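Local structure of amine Dehydrogenase (Pseudomonas putida, 1JMX) at residues B[248-262]-B[271-285]. The protein forms the seven-bladed beta-propeller subunit of a heme c-containing quinohemoprotein amine dehydrogenase, which probably oxidises primary amines and passes the electrons on. Numbering follows the deposited sequence.
Sequences QEFADLTELYFTGLR and YGVLNRLAKYDLKQR
Glu255 OE1 is gripped from opposite faces of its carboxylate: Arg276 NH2 approaches on one at 2.9 Å, and Tyr257 OH donates to it from the other at 2.7 Å. Arg276 also turns NE to Glu255 OE2 (3.2 Å), a side-on salt bridge with the two planes 57° apart. Glutamate suits the place because its chain, extended beyond CG (chi2 176°), carries the carboxylate from the loop to the sheet. The polar chain runs on through Tyr257 OH to Tyr280 OH, 2.6 Å away, and a water joins Tyr280 OH to Thr254 OG1. Tyrosine thus serves twice, its ring filling the interior and its hydroxyl extending the network. The Tyr257 ring lies against Gly272, whose missing side chain lets it come close to the backbone. Phe250 turns its edge to the face of Tyr280 (T-shaped, centroids 5.5 Å apart), with Leu282 CD1 against its CB. Leu274 CD2 sits over the Phe258 ring in a CH-pi contact. Strands 257-262 and 269-274 pair as an antiparallel hairpin within one propeller blade, and 248-250 belongs to the preceding blade. The paired donors probably stabilise Glu255 as an anion, tying the inter-blade loop to its blade by charge as well as packing.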
loop_
_atom_site.group_PDB
_atom_site.type_symbol
_atom_site.label_atom_id
_atom_site.label_comp_id
_atom_site.label_asym_id
_atom_site.label_seq_id
_atom_site.Cartn_x
_atom_site.Cartn_y
_atom_site.Cartn_z
ATOM N N GLN B 248 18.609 -22.612 15.793
ATOM C CA GLN B 248 19.356 -23.321 14.771
ATOM C C GLN B 248 18.755 -23.153 13.384
ATOM O O GLN B 248 17.545 -23.311 13.203
ATOM C CB GLN B 248 19.479 -24.809 15.117
ATOM C CG GLN B 248 18.414 -25.718 14.541
ATOM C CD GLN B 248 19.030 -26.987 13.988
ATOM O OE1 GLN B 248 19.374 -27.905 14.742
ATOM N NE2 GLN B 248 19.223 -27.028 12.670
ATOM N N GLU B 249 19.601 -22.812 12.414
ATOM C CA GLU B 249 19.152 -22.650 11.033
ATOM C C GLU B 249 18.956 -24.042 10.430
ATOM O O GLU B 249 19.767 -24.945 10.667
ATOM C CB GLU B 249 20.170 -21.849 10.226
ATOM C CG GLU B 249 20.335 -20.414 10.694
ATOM C CD GLU B 249 21.048 -20.304 12.027
ATOM O OE1 GLU B 249 22.036 -21.038 12.242
ATOM O OE2 GLU B 249 20.635 -19.477 12.862
ATOM N N PHE B 250 17.874 -24.227 9.676
ATOM C CA PHE B 250 17.577 -25.534 9.082
ATOM C C PHE B 250 17.437 -25.584 7.558
ATOM O O PHE B 250 17.015 -26.601 7.008
ATOM C CB PHE B 250 16.321 -26.136 9.732
ATOM C CG PHE B 250 15.074 -25.313 9.539
ATOM C CD1 PHE B 250 14.233 -25.543 8.451
ATOM C CD2 PHE B 250 14.725 -24.325 10.455
ATOM C CE1 PHE B 250 13.065 -24.803 8.280
ATOM C CE2 PHE B 250 13.554 -23.578 10.292
ATOM C CZ PHE B 250 12.725 -23.819 9.202
ATOM N N ALA B 251 17.799 -24.499 6.883
ATOM C CA ALA B 251 17.677 -24.449 5.431
ATOM C C ALA B 251 17.977 -23.081 4.839
ATOM O O ALA B 251 17.791 -22.050 5.488
ATOM C CB ALA B 251 16.268 -24.858 5.022
ATOM N N ASP B 252 18.449 -23.076 3.597
ATOM C CA ASP B 252 18.692 -21.821 2.917
ATOM C C ASP B 252 17.311 -21.399 2.430
ATOM O O ASP B 252 16.534 -22.225 1.953
ATOM C CB ASP B 252 19.644 -21.981 1.725
ATOM C CG ASP B 252 19.928 -20.652 1.035
ATOM O OD1 ASP B 252 19.347 -20.391 -0.042
ATOM O OD2 ASP B 252 20.702 -19.839 1.591
ATOM N N LEU B 253 16.990 -20.129 2.625
ATOM C CA LEU B 253 15.705 -19.578 2.224
ATOM C C LEU B 253 15.497 -19.518 0.704
ATOM O O LEU B 253 16.208 -18.799 -0.002
ATOM C CB LEU B 253 15.556 -18.178 2.828
ATOM C CG LEU B 253 14.223 -17.427 2.848
ATOM C CD1 LEU B 253 14.365 -16.238 3.776
ATOM C CD2 LEU B 253 13.804 -16.973 1.453
ATOM N N THR B 254 14.520 -20.281 0.221
ATOM C CA THR B 254 14.142 -20.300 -1.201
ATOM C C THR B 254 12.693 -19.813 -1.348
ATOM O O THR B 254 12.261 -19.428 -2.436
ATOM C CB THR B 254 14.276 -21.708 -1.830
ATOM O OG1 THR B 254 13.445 -22.647 -1.134
ATOM C CG2 THR B 254 15.715 -22.168 -1.780
ATOM N N GLU B 255 11.965 -19.828 -0.229
ATOM C CA GLU B 255 10.568 -19.398 -0.148
ATOM C C GLU B 255 10.265 -19.024 1.306
ATOM O O GLU B 255 11.034 -19.353 2.218
ATOM C CB GLU B 255 9.622 -20.516 -0.597
ATOM C CG GLU B 255 9.724 -21.799 0.224
ATOM C CD GLU B 255 8.710 -22.866 -0.180
ATOM O OE1 GLU B 255 8.909 -24.040 0.189
ATOM O OE2 GLU B 255 7.703 -22.541 -0.842
ATOM N N LEU B 256 9.139 -18.355 1.525
ATOM C CA LEU B 256 8.753 -17.943 2.864
ATOM C C LEU B 256 7.765 -18.895 3.522
ATOM O O LEU B 256 6.972 -19.550 2.842
ATOM C CB LEU B 256 8.148 -16.539 2.838
ATOM C CG LEU B 256 8.988 -15.372 2.317
ATOM C CD1 LEU B 256 8.141 -14.102 2.380
ATOM C CD2 LEU B 256 10.271 -15.210 3.129
ATOM N N TYR B 257 7.847 -18.964 4.855
ATOM C CA TYR B 257 6.968 -19.778 5.703
ATOM C C TYR B 257 6.509 -18.852 6.835
ATOM O O TYR B 257 7.296 -18.050 7.338
ATOM C CB TYR B 257 7.719 -20.969 6.324
ATOM C CG TYR B 257 8.401 -21.883 5.333
ATOM C CD1 TYR B 257 9.775 -22.081 5.382
ATOM C CD2 TYR B 257 7.677 -22.504 4.312
ATOM C CE1 TYR B 257 10.423 -22.862 4.439
ATOM C CE2 TYR B 257 8.311 -23.292 3.362
ATOM C CZ TYR B 257 9.691 -23.463 3.432
ATOM O OH TYR B 257 10.337 -24.227 2.488
ATOM N N PHE B 258 5.231 -18.919 7.196
ATOM C CA PHE B 258 4.705 -18.094 8.282
ATOM C C PHE B 258 4.844 -18.807 9.629
ATOM O O PHE B 258 5.239 -18.204 10.627
ATOM C CB PHE B 258 3.251 -17.712 8.016
ATOM C CG PHE B 258 3.092 -16.399 7.303
ATOM C CD1 PHE B 258 4.201 -15.724 6.791
ATOM C CD2 PHE B 258 1.831 -15.831 7.149
ATOM C CE1 PHE B 258 4.055 -14.497 6.136
ATOM C CE2 PHE B 258 1.669 -14.603 6.495
ATOM C CZ PHE B 258 2.783 -13.936 5.990
ATOM N N THR B 259 4.501 -20.092 9.643
ATOM C CA THR B 259 4.608 -20.908 10.843
ATOM C C THR B 259 5.360 -22.197 10.530
ATOM O O THR B 259 5.434 -22.638 9.375
ATOM C CB THR B 259 3.241 -21.289 11.430
ATOM O OG1 THR B 259 2.527 -22.092 10.491
ATOM C CG2 THR B 259 2.430 -20.062 11.768
ATOM N N GLY B 260 5.923 -22.788 11.579
ATOM C CA GLY B 260 6.660 -24.022 11.439
ATOM C C GLY B 260 6.674 -24.752 12.756
ATOM O O GLY B 260 6.818 -24.130 13.800
ATOM N N LEU B 261 6.466 -26.064 12.713
ATOM C CA LEU B 261 6.476 -26.898 13.912
ATOM C C LEU B 261 7.267 -28.173 13.719
ATOM O O LEU B 261 7.337 -28.736 12.622
ATOM C CB LEU B 261 5.060 -27.308 14.341
ATOM C CG LEU B 261 4.161 -26.367 15.140
ATOM C CD1 LEU B 261 2.867 -27.091 15.458
ATOM C CD2 LEU B 261 4.855 -25.899 16.420
ATOM N N ARG B 262 7.854 -28.626 14.815
ATOM C CA ARG B 262 8.583 -29.869 14.809
ATOM C C ARG B 262 7.589 -30.958 15.135
ATOM O O ARG B 262 6.683 -30.771 15.958
ATOM C CB ARG B 262 9.707 -29.857 15.825
ATOM C CG ARG B 262 10.895 -29.124 15.321
ATOM C CD ARG B 262 12.109 -29.667 15.958
ATOM N NE ARG B 262 12.337 -29.090 17.267
ATOM C CZ ARG B 262 13.328 -29.465 18.070
ATOM N NH1 ARG B 262 14.160 -30.438 17.698
ATOM N NH2 ARG B 262 13.557 -28.788 19.193
ATOM N N TYR B 271 8.213 -28.801 9.888
ATOM C CA TYR B 271 7.292 -28.492 8.804
ATOM C C TYR B 271 6.904 -27.018 8.795
ATOM O O TYR B 271 6.340 -26.529 9.767
ATOM C CB TYR B 271 6.019 -29.322 8.952
ATOM C CG TYR B 271 6.210 -30.817 8.907
ATOM C CD1 TYR B 271 5.570 -31.585 7.937
ATOM C CD2 TYR B 271 6.991 -31.475 9.855
ATOM C CE1 TYR B 271 5.698 -32.971 7.912
ATOM C CE2 TYR B 271 7.127 -32.858 9.839
ATOM C CZ TYR B 271 6.475 -33.603 8.867
ATOM O OH TYR B 271 6.589 -34.977 8.849
ATOM N N GLY B 272 7.189 -26.327 7.694
ATOM C CA GLY B 272 6.841 -24.919 7.564
ATOM C C GLY B 272 5.749 -24.748 6.522
ATOM O O GLY B 272 5.599 -25.606 5.658
ATOM N N VAL B 273 5.007 -23.641 6.568
ATOM C CA VAL B 273 3.919 -23.427 5.613
ATOM C C VAL B 273 3.588 -21.968 5.271
ATOM O O VAL B 273 3.822 -21.063 6.065
ATOM C CB VAL B 273 2.601 -24.128 6.109
ATOM C CG1 VAL B 273 2.014 -23.384 7.300
ATOM C CG2 VAL B 273 1.571 -24.237 4.983
ATOM N N LEU B 274 3.080 -21.778 4.055
ATOM C CA LEU B 274 2.613 -20.497 3.523
ATOM C C LEU B 274 1.974 -20.828 2.176
ATOM O O LEU B 274 0.791 -21.140 2.126
ATOM C CB LEU B 274 3.731 -19.454 3.387
ATOM C CG LEU B 274 3.331 -17.962 3.320
ATOM C CD1 LEU B 274 3.028 -17.506 1.918
ATOM C CD2 LEU B 274 2.144 -17.684 4.223
ATOM N N ASN B 275 2.760 -20.813 1.100
ATOM C CA ASN B 275 2.246 -21.144 -0.232
ATOM C C ASN B 275 2.478 -22.620 -0.543
ATOM O O ASN B 275 1.734 -23.225 -1.309
ATOM C CB ASN B 275 2.846 -20.230 -1.299
ATOM C CG ASN B 275 2.237 -18.835 -1.268
ATOM O OD1 ASN B 275 1.153 -18.633 -0.723
ATOM N ND2 ASN B 275 2.932 -17.867 -1.860
ATOM N N ARG B 276 3.510 -23.187 0.073
ATOM C CA ARG B 276 3.829 -24.607 -0.049
ATOM C C ARG B 276 4.020 -25.132 1.368
ATOM O O ARG B 276 4.307 -24.365 2.286
ATOM C CB ARG B 276 5.138 -24.838 -0.815
ATOM C CG ARG B 276 5.044 -24.735 -2.323
ATOM C CD ARG B 276 6.151 -25.549 -2.987
ATOM N NE ARG B 276 7.452 -25.313 -2.363
ATOM C CZ ARG B 276 8.574 -25.947 -2.696
ATOM N NH1 ARG B 276 8.568 -26.859 -3.658
ATOM N NH2 ARG B 276 9.698 -25.696 -2.041
ATOM N N LEU B 277 3.835 -26.432 1.550
ATOM C CA LEU B 277 4.048 -27.053 2.848
ATOM C C LEU B 277 5.389 -27.762 2.667
ATOM O O LEU B 277 5.501 -28.653 1.834
ATOM C CB LEU B 277 2.948 -28.080 3.139
ATOM C CG LEU B 277 2.565 -28.452 4.584
ATOM C CD1 LEU B 277 1.811 -29.776 4.566
ATOM C CD2 LEU B 277 3.771 -28.574 5.490
ATOM N N ALA B 278 6.415 -27.346 3.399
ATOM C CA ALA B 278 7.723 -27.974 3.262
ATOM C C ALA B 278 8.105 -28.814 4.474
ATOM O O ALA B 278 7.799 -28.467 5.611
ATOM C CB ALA B 278 8.786 -26.939 2.977
ATOM N N LYS B 279 8.821 -29.900 4.204
ATOM C CA LYS B 279 9.268 -30.850 5.212
ATOM C C LYS B 279 10.788 -30.813 5.198
ATOM O O LYS B 279 11.397 -31.088 4.171
ATOM C CB LYS B 279 8.763 -32.244 4.821
ATOM C CG LYS B 279 8.989 -33.327 5.830
ATOM C CD LYS B 279 8.225 -34.572 5.407
ATOM C CE LYS B 279 8.533 -35.739 6.333
ATOM N NZ LYS B 279 7.707 -36.939 6.027
ATOM N N TYR B 280 11.396 -30.426 6.316
ATOM C CA TYR B 280 12.848 -30.337 6.395
ATOM C C TYR B 280 13.500 -31.277 7.386
ATOM O O TYR B 280 12.917 -31.633 8.411
ATOM C CB TYR B 280 13.286 -28.921 6.756
ATOM C CG TYR B 280 13.132 -27.945 5.638
ATOM C CD1 TYR B 280 11.906 -27.338 5.387
ATOM C CD2 TYR B 280 14.201 -27.645 4.809
ATOM C CE1 TYR B 280 11.747 -26.458 4.330
ATOM C CE2 TYR B 280 14.054 -26.767 3.748
ATOM C CZ TYR B 280 12.823 -26.178 3.511
ATOM O OH TYR B 280 12.668 -25.334 2.446
ATOM N N ASP B 281 14.757 -31.599 7.100
ATOM C CA ASP B 281 15.566 -32.447 7.952
ATOM C C ASP B 281 16.436 -31.445 8.704
ATOM O O ASP B 281 17.264 -30.778 8.094
ATOM C CB ASP B 281 16.440 -33.356 7.087
ATOM C CG ASP B 281 17.157 -34.410 7.889
ATOM O OD1 ASP B 281 17.888 -34.056 8.838
ATOM O OD2 ASP B 281 16.985 -35.601 7.561
ATOM N N LEU B 282 16.205 -31.295 10.007
ATOM C CA LEU B 282 16.972 -30.344 10.824
ATOM C C LEU B 282 18.468 -30.637 10.841
ATOM O O LEU B 282 19.291 -29.734 10.685
ATOM C CB LEU B 282 16.483 -30.336 12.279
ATOM C CG LEU B 282 15.325 -29.476 12.786
ATOM C CD1 LEU B 282 15.565 -28.007 12.494
ATOM C CD2 LEU B 282 14.049 -29.951 12.170
ATOM N N LYS B 283 18.808 -31.892 11.116
ATOM C CA LYS B 283 20.202 -32.327 11.187
ATOM C C LYS B 283 20.931 -32.001 9.878
ATOM O O LYS B 283 21.926 -31.258 9.869
ATOM C CB LYS B 283 20.258 -33.842 11.482
ATOM C CG LYS B 283 21.669 -34.415 11.667
ATOM C CD LYS B 283 21.657 -35.948 11.873
ATOM C CE LYS B 283 21.784 -36.752 10.562
ATOM N NZ LYS B 283 23.170 -36.721 9.966
ATOM N N GLN B 284 20.373 -32.491 8.772
ATOM C CA GLN B 284 20.955 -32.287 7.448
ATOM C C GLN B 284 20.725 -30.918 6.827
ATOM O O GLN B 284 21.343 -30.602 5.812
ATOM C CB GLN B 284 20.475 -33.371 6.482
ATOM C CG GLN B 284 20.864 -34.786 6.907
ATOM C CD GLN B 284 20.753 -35.793 5.770
ATOM O OE1 GLN B 284 21.761 -36.144 5.135
ATOM N NE2 GLN B 284 19.532 -36.259 5.500
ATOM N N ARG B 285 19.860 -30.105 7.437
ATOM C CA ARG B 285 19.540 -28.768 6.920
ATOM C C ARG B 285 19.090 -28.906 5.468
ATOM O O ARG B 285 19.369 -28.046 4.625
ATOM C CB ARG B 285 20.767 -27.871 6.975
ATOM C CG ARG B 285 21.249 -27.476 8.363
ATOM C CD ARG B 285 22.257 -26.364 8.173
ATOM N NE ARG B 285 22.838 -25.844 9.404
ATOM C CZ ARG B 285 23.368 -24.623 9.505
ATOM N NH1 ARG B 285 23.378 -23.803 8.451
ATOM N NH2 ARG B 285 23.924 -24.228 10.647
HETATM O O HOH W 1 24.165 -21.392 10.034
HETATM O O HOH W 2 14.602 -24.276 0.774
HETATM O O HOH W 3 5.600 -20.958 1.010
#